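Local coordinates for protein 4-amino-4-deoxy-L-arabinose transferase or related glycosyltransferases of PMT family (Cupriavidus metallidurans, PDB 5EZM) that probably transfers 4-amino-4-deoxy-L-arabinose from a polyprenyl phosphate carrier to lipid A, working as a zinc-binding membrane glycosyltransferase of the GT-C fold, at residues L297-A300 and G301-P304; I377-A380 and I381-A384; Y442-G445 and M446-F450. All coordinates share one frame; numbering follows the deposited sequence.

Contact 1 (L297-A300 and G301-P304). With MPG ([(Z)-octadec-9-enyl] (2R)-2,3-bis(oxidanyl)propanoate), chain O; MPG ([(Z)-octadec-9-enyl] (2R)-2,3-bis(oxidanyl)propanoate), chain E.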
loop_
_atom_site.group_PDB
_atom_site.type_symbol
_atom_site.label_atom_id
_atom_site.label_comp_id
_atom_site.label_asym_id
_atom_site.label_seq_id
_atom_site.Cartn_x
_atom_site.Cartn_y
_atom_site.Cartn_z
ATOM N N LEU A 297 -9.913 13.542 -1.587
ATOM C CA LEU A 297 -10.888 14.445 -0.978
ATOM C C LEU A 297 -10.525 15.921 -1.105
ATOM O O LEU A 297 -11.398 16.710 -1.502
ATOM C CB LEU A 297 -11.105 14.048 0.486
ATOM C CG LEU A 297 -12.200 14.799 1.246
ATOM C CD1 LEU A 297 -13.553 14.601 0.582
ATOM C CD2 LEU A 297 -12.240 14.340 2.688
ATOM N N PRO A 298 -9.301 16.369 -0.793
ATOM C CA PRO A 298 -9.006 17.808 -0.904
ATOM C C PRO A 298 -9.188 18.380 -2.305
ATOM O O PRO A 298 -9.170 19.608 -2.454
ATOM C CB PRO A 298 -7.542 17.909 -0.445
ATOM C CG PRO A 298 -7.001 16.529 -0.538
ATOM C CD PRO A 298 -8.154 15.636 -0.230
ATOM N N TRP A 299 -9.375 17.542 -3.325
ATOM C CA TRP A 299 -9.616 18.013 -4.682
ATOM C C TRP A 299 -10.996 17.625 -5.198
ATOM O O TRP A 299 -11.283 17.829 -6.385
ATOM C CB TRP A 299 -8.532 17.486 -5.629
ATOM C CG TRP A 299 -7.140 17.570 -5.061
ATOM C CD1 TRP A 299 -6.317 16.525 -4.749
ATOM C CD2 TRP A 299 -6.416 18.762 -4.727
ATOM N NE1 TRP A 299 -5.126 16.992 -4.250
ATOM C CE2 TRP A 299 -5.161 18.361 -4.225
ATOM C CE3 TRP A 299 -6.705 20.129 -4.808
ATOM C CZ2 TRP A 299 -4.197 19.278 -3.801
ATOM C CZ3 TRP A 299 -5.747 21.036 -4.389
ATOM C CH2 TRP A 299 -4.508 20.607 -3.893
ATOM N N ALA A 300 -11.861 17.080 -4.336
ATOM C CA ALA A 300 -13.181 16.647 -4.785
ATOM C C ALA A 300 -13.951 17.791 -5.434
ATOM O O ALA A 300 -14.650 17.590 -6.436
ATOM C CB ALA A 300 -13.969 16.063 -3.614
ATOM N N GLY A 301 -13.808 19.005 -4.896
ATOM C CA GLY A 301 -14.491 20.163 -5.443
ATOM C C GLY A 301 -14.138 20.477 -6.883
ATOM O O GLY A 301 -14.918 21.149 -7.566
ATOM N N ILE A 302 -12.986 20.011 -7.367
ATOM C CA ILE A 302 -12.601 20.238 -8.755
ATOM C C ILE A 302 -12.731 18.974 -9.594
ATOM O O ILE A 302 -12.221 18.931 -10.722
ATOM C CB ILE A 302 -11.181 20.823 -8.875
ATOM C CG1 ILE A 302 -10.125 19.802 -8.444
ATOM C CG2 ILE A 302 -11.058 22.120 -8.085
ATOM C CD1 ILE A 302 -8.715 20.193 -8.817
ATOM N N PHE A 303 -13.402 17.941 -9.082
ATOM C CA PHE A 303 -13.628 16.748 -9.893
ATOM C C PHE A 303 -14.290 17.047 -11.237
ATOM O O PHE A 303 -13.863 16.456 -12.244
ATOM C CB PHE A 303 -14.440 15.712 -9.100
ATOM C CG PHE A 303 -13.620 14.548 -8.615
ATOM C CD1 PHE A 303 -12.877 13.788 -9.507
ATOM C CD2 PHE A 303 -13.593 14.209 -7.271
ATOM C CE1 PHE A 303 -12.118 12.718 -9.069
ATOM C CE2 PHE A 303 -12.834 13.137 -6.825
ATOM C CZ PHE A 303 -12.097 12.391 -7.725
ATOM N N PRO A 304 -15.300 17.924 -11.341
ATOM C CA PRO A 304 -15.760 18.313 -12.685
ATOM C C PRO A 304 -14.663 18.933 -13.530
ATOM O O PRO A 304 -14.518 18.582 -14.707
ATOM C CB PRO A 304 -16.888 19.312 -12.389
ATOM C CG PRO A 304 -17.383 18.922 -11.046
ATOM C CD PRO A 304 -16.171 18.483 -10.290
HETATM C C2 MPG O . -17.784 15.361 -6.847
HETATM C C3 MPG O . -18.477 16.647 -6.411
HETATM C C4 MPG O . -17.849 17.880 -7.044
HETATM C C5 MPG O . -18.593 19.182 -6.704
HETATM C C6 MPG O . -18.185 20.343 -7.626
HETATM C C7 MPG O . -19.157 21.535 -7.528
HETATM C C8 MPG O . -19.055 22.490 -8.742
HETATM C C1 MPG O . -18.476 14.102 -6.319
HETATM C C2 MPG E . -13.262 8.902 -11.153
HETATM C C3 MPG E . -14.675 9.106 -10.621
HETATM C C4 MPG E . -14.800 10.381 -9.800
HETATM C C5 MPG E . -16.148 10.496 -9.069
HETATM C C6 MPG E . -16.362 11.896 -8.468
HETATM C C1 MPG E . -13.124 7.613 -11.968
#
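I302 carries its CG1 between its own backbone N and carbonyl carbon (chi1 68°), and from there the ethyl branch turns back to W299, CG1 standing 4.0 Å from W299 CB. A chi1 of -106° likewise lays the F303 ring back against A300. It arrives obliquely, with F303 CD2 3.5 Å from A300 CA and the methyl group of A300 slightly farther off. The backbone keeps both side chains at this short spacing. I302 N donates to W299 O over 2.9 Å, and F303 N donates to A300 O over the same 2.9 Å, the straighter of the two at 164°. Each bond spans three residues, as does the preceding one from A300 N to L297 O, and this repeated step is that of a 3-10 helix. Here it carries the chain from helix 288-295 to helix 303-310 within the membrane domain.

Lipid takes up the outer side. One face of the F303 ring lies beneath the MPG of chain E, F303 CE1 being 3.6 Å from C4 of that lipid, while the MPG of chain O runs past P304, whose CD is 3.7 Å from C4 of the chain O lipid. Replacing F303 with an alanine would probably deprive the chain E lipid of its aromatic support and open a gap beside A300. Inward, W299 NE1 is hydrogen-bonded to A144 O, and I302 packs on A363 and L364 of helix 352-365.

Contact 2 (I377-A380 and I381-A384). With MPG ([(Z)-octadec-9-enyl] (2R)-2,3-bis(oxidanyl)propanoate), chain I.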
loop_
_atom_site.group_PDB
_atom_site.type_symbol
_atom_site.label_atom_id
_atom_site.label_comp_id
_atom_site.label_asym_id
_atom_site.label_seq_id
_atom_site.Cartn_x
_atom_site.Cartn_y
_atom_site.Cartn_z
ATOM N N ILE A 377 -13.365 27.511 0.612
ATOM C CA ILE A 377 -14.590 27.583 1.404
ATOM C C ILE A 377 -15.198 26.196 1.561
ATOM O O ILE A 377 -15.507 25.755 2.677
ATOM C CB ILE A 377 -15.588 28.564 0.767
ATOM C CG1 ILE A 377 -15.046 29.993 0.833
ATOM C CG2 ILE A 377 -16.937 28.460 1.459
ATOM C CD1 ILE A 377 -15.942 31.012 0.176
ATOM N N GLY A 378 -15.373 25.485 0.444
ATOM C CA GLY A 378 -15.940 24.148 0.521
ATOM C C GLY A 378 -15.140 23.228 1.425
ATOM O O GLY A 378 -15.697 22.541 2.291
ATOM N N MET A 379 -13.816 23.211 1.245
ATOM C CA MET A 379 -12.986 22.309 2.036
ATOM C C MET A 379 -12.950 22.715 3.502
ATOM O O MET A 379 -12.835 21.852 4.379
ATOM C CB MET A 379 -11.570 22.245 1.468
ATOM C CG MET A 379 -10.763 21.091 2.035
ATOM S SD MET A 379 -11.640 19.525 1.851
ATOM C CE MET A 379 -10.636 18.444 2.865
ATOM N N ALA A 380 -13.041 24.015 3.790
ATOM C CA ALA A 380 -13.152 24.450 5.176
ATOM C C ALA A 380 -14.443 23.935 5.793
ATOM O O ALA A 380 -14.454 23.481 6.944
ATOM C CB ALA A 380 -13.087 25.974 5.264
ATOM N N ILE A 381 -15.538 23.978 5.029
ATOM C CA ILE A 381 -16.802 23.428 5.509
ATOM C C ILE A 381 -16.650 21.946 5.833
ATOM O O ILE A 381 -16.874 21.517 6.970
ATOM C CB ILE A 381 -17.925 23.665 4.484
ATOM C CG1 ILE A 381 -18.284 25.151 4.414
ATOM C CG2 ILE A 381 -19.150 22.832 4.843
ATOM C CD1 ILE A 381 -19.436 25.462 3.473
ATOM N N VAL A 382 -16.254 21.140 4.840
ATOM C CA VAL A 382 -16.248 19.693 5.064
ATOM C C VAL A 382 -15.234 19.305 6.137
ATOM O O VAL A 382 -15.486 18.387 6.928
ATOM C CB VAL A 382 -16.015 18.930 3.744
ATOM C CG1 VAL A 382 -14.880 19.521 2.986
ATOM C CG2 VAL A 382 -15.747 17.458 4.005
ATOM N N ALA A 383 -14.098 20.003 6.218
ATOM C CA ALA A 383 -13.149 19.717 7.294
ATOM C C ALA A 383 -13.731 20.080 8.658
ATOM O O ALA A 383 -13.510 19.366 9.643
ATOM C CB ALA A 383 -11.833 20.456 7.060
ATOM N N ALA A 384 -14.479 21.184 8.737
ATOM C CA ALA A 384 -15.155 21.520 9.988
ATOM C C ALA A 384 -16.187 20.459 10.358
ATOM O O ALA A 384 -16.381 20.154 11.543
ATOM C CB ALA A 384 -15.809 22.898 9.880
HETATM C C2 MPG I . -17.058 21.098 -2.119
HETATM C C3 MPG I . -16.536 22.392 -2.729
HETATM C C4 MPG I . -17.293 22.781 -3.988
HETATM C C5 MPG I . -16.646 23.975 -4.705
HETATM C C6 MPG I . -17.269 24.220 -6.087
HETATM C C7 MPG I . -16.593 25.382 -6.834
HETATM C C8 MPG I . -17.142 25.557 -8.271
HETATM C C1 MPG I . -16.128 20.563 -1.028
#
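V382 stands over the preceding turn of its helix, its CG1 3.2 Å from G378 O and 3.4 Å from M379 O. With chi1 at 47°, that methyl lies between the residue's own N and carbonyl carbon, which turns it back over the two carbonyls. One position earlier, I381 rests its CG1 3.3 Å from I377 O, and its terminal CD1 comes within 4.4 Å of I377 CG2, so the two isoleucines form a loose apolar pair on the surface. The SD of M379 also approaches V382 CG1, but the methionine was modelled in two conformers and this approach is doubtful.

These side chains are spaced by regular alpha-helical bonds from residue i+4 to residue i, all within helix 369-389, a predicted membrane-spanning helix. I381 N bonds to I377 O, and V382 N reaches G378 O at 3.0 Å. A383 N and A384 N follow with M379 O and A380 O, respectively, so that each carbonyl of 377-380 accepts one of these bonds.

Around this backbone the helix has unlike sides. G378 is flanked by a bound MPG, its CA 3.7 Å from C3 of the lipid; a beta carbon built on this residue would run into that same atom, so the absence of a side chain is what lets the chain lie so near. Another MPG touches I377 and A380. Against helix 403-430, the methyl of A380 meets I424 and that of A383 meets L421; in the conformer given, M379 packs on Y442 and M446 of helix 435-456.

Contact 3 (Y442-G445 and M446-F450)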
loop_
_atom_site.group_PDB
_atom_site.type_symbol
_atom_site.label_atom_id
_atom_site.label_comp_id
_atom_site.label_asym_id
_atom_site.label_seq_id
_atom_site.Cartn_x
_atom_site.Cartn_y
_atom_site.Cartn_z
ATOM N N TYR A 442 -2.190 25.057 1.357
ATOM C CA TYR A 442 -3.374 24.231 1.582
ATOM C C TYR A 442 -3.038 22.746 1.484
ATOM O O TYR A 442 -3.417 21.949 2.353
ATOM C CB TYR A 442 -4.451 24.632 0.575
ATOM C CG TYR A 442 -5.565 23.639 0.342
ATOM C CD1 TYR A 442 -6.735 23.693 1.084
ATOM C CD2 TYR A 442 -5.464 22.673 -0.653
ATOM C CE1 TYR A 442 -7.765 22.801 0.859
ATOM C CE2 TYR A 442 -6.486 21.776 -0.886
ATOM C CZ TYR A 442 -7.634 21.845 -0.126
ATOM O OH TYR A 442 -8.657 20.955 -0.353
ATOM N N ALA A 443 -2.313 22.355 0.433
ATOM C CA ALA A 443 -1.931 20.957 0.266
ATOM C C ALA A 443 -1.017 20.491 1.392
ATOM O O ALA A 443 -1.120 19.346 1.847
ATOM C CB ALA A 443 -1.253 20.754 -1.088
ATOM N N MET A 444 -0.105 21.358 1.846
ATOM C CA MET A 444 0.736 21.003 2.986
ATOM C C MET A 444 -0.103 20.778 4.239
ATOM O O MET A 444 0.132 19.823 4.995
ATOM C CB MET A 444 1.782 22.089 3.227
ATOM C CG MET A 444 2.583 21.910 4.505
ATOM S SD MET A 444 3.606 20.425 4.504
ATOM C CE MET A 444 4.867 20.863 3.309
ATOM N N GLY A 445 -1.095 21.640 4.470
ATOM C CA GLY A 445 -1.977 21.445 5.608
ATOM C C GLY A 445 -2.749 20.144 5.525
ATOM O O GLY A 445 -2.876 19.423 6.517
ATOM N N MET A 446 -3.271 19.823 4.338
ATOM C CA MET A 446 -3.986 18.563 4.155
ATOM C C MET A 446 -3.071 17.375 4.410
ATOM O O MET A 446 -3.442 16.431 5.115
ATOM C CB MET A 446 -4.573 18.494 2.745
ATOM C CG MET A 446 -5.743 19.420 2.532
ATOM S SD MET A 446 -7.106 18.967 3.612
ATOM C CE MET A 446 -7.762 20.582 3.993
ATOM N N TYR A 447 -1.863 17.408 3.841
ATOM C CA TYR A 447 -0.938 16.290 3.986
ATOM C C TYR A 447 -0.569 16.071 5.448
ATOM O O TYR A 447 -0.588 14.936 5.942
ATOM C CB TYR A 447 0.311 16.538 3.143
ATOM C CG TYR A 447 1.470 15.633 3.489
ATOM C CD1 TYR A 447 1.407 14.269 3.243
ATOM C CD2 TYR A 447 2.630 16.145 4.054
ATOM C CE1 TYR A 447 2.462 13.441 3.555
ATOM C CE2 TYR A 447 3.692 15.324 4.364
ATOM C CZ TYR A 447 3.602 13.974 4.113
ATOM O OH TYR A 447 4.657 13.150 4.425
ATOM N N LEU A 448 -0.233 17.150 6.160
ATOM C CA LEU A 448 0.044 17.017 7.586
ATOM C C LEU A 448 -1.182 16.507 8.334
ATOM O O LEU A 448 -1.059 15.719 9.277
ATOM C CB LEU A 448 0.512 18.354 8.161
ATOM C CG LEU A 448 1.837 18.908 7.626
ATOM C CD1 LEU A 448 2.181 20.229 8.297
ATOM C CD2 LEU A 448 2.962 17.903 7.804
ATOM N N GLY A 449 -2.373 16.933 7.916
ATOM C CA GLY A 449 -3.606 16.497 8.540
ATOM C C GLY A 449 -3.825 15.003 8.438
ATOM O O GLY A 449 -3.964 14.314 9.455
ATOM N N PHE A 450 -3.847 14.486 7.209
ATOM C CA PHE A 450 -4.039 13.053 7.031
ATOM C C PHE A 450 -2.875 12.256 7.601
ATOM O O PHE A 450 -3.062 11.109 8.025
ATOM C CB PHE A 450 -4.251 12.734 5.553
ATOM C CG PHE A 450 -5.583 13.188 5.030
ATOM C CD1 PHE A 450 -6.736 12.481 5.334
ATOM C CD2 PHE A 450 -5.686 14.325 4.250
ATOM C CE1 PHE A 450 -7.965 12.897 4.863
ATOM C CE2 PHE A 450 -6.914 14.744 3.778
ATOM C CZ PHE A 450 -8.054 14.027 4.086
#
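Y442 and M446 form a Met-aromatic pair one helical turn apart, buried midway along helix 435-456, where neighbouring transmembrane helices close round it. The part of the methionine lying over the ring is its CG, 4.2 Å from the centroid of the Y442 ring and 15° off the normal, a CH-pi contact displaced toward the rim. Beyond it the chain bends at chi2 and chi3: SD stands obliquely to the ring, 5.2 Å from the centroid, and the terminal CE stays above the same face, past the rim, 3.8 Å from Y442 CE1. Tyrosine meets it because CG of Y442 is anti to its backbone N (chi1 161°), which extends the ring outward from the helix, within reach of M446.

A second cluster gathers about M444. Its SD lies 3.9 Å from CG of L448, four residues on, and it also lies at the edge of the Y447 ring, near the ring plane and 4.4 Å from CD2 of Y447. Underneath run the ordinary helical bonds, among them M446 N to Y442 O and L448 N to M444 O, both 2.9 Å.

Other helices enclose both groups. M446 packs on M420 and I424 of helix 403-430, whereas M444 and L448 face F37 and V44 of helix 31-47.

The phenol oxygen of Y442 does not rely on the methionine, since it is hydrogen-bonded to P298 O. The pair therefore joins through dispersion and weak sulfur and C-H interactions with the pi cloud, forces suited to an interior of low polarity, while the one polar end of the tyrosine is satisfied by a backbone carbonyl.

In the fold
All three contacts are short-range, yet their settings differ. Contact 3 is wholly buried, contact 1 is buried but bordered by lipid, and contact 2 is partly on the surface. Contacts 2 and 3 each lie within one helix, 369-389 and 435-456, whereas contact 1 joins a 3-10 turn to helix 303-310. Its 3-10 bonds contrast with the alpha-helical bonds of the other two, and sulfur meets aromatic rings within contact 3. They meet around Y442 and M446: the Y442 ring packs on W299 with CE2 3.7 Å from W299 CZ3, and P298 CB lies 3.8 Å from M446 CG. M379 of contact 2 borders both other contacts, although its two conformers make the details doubtful.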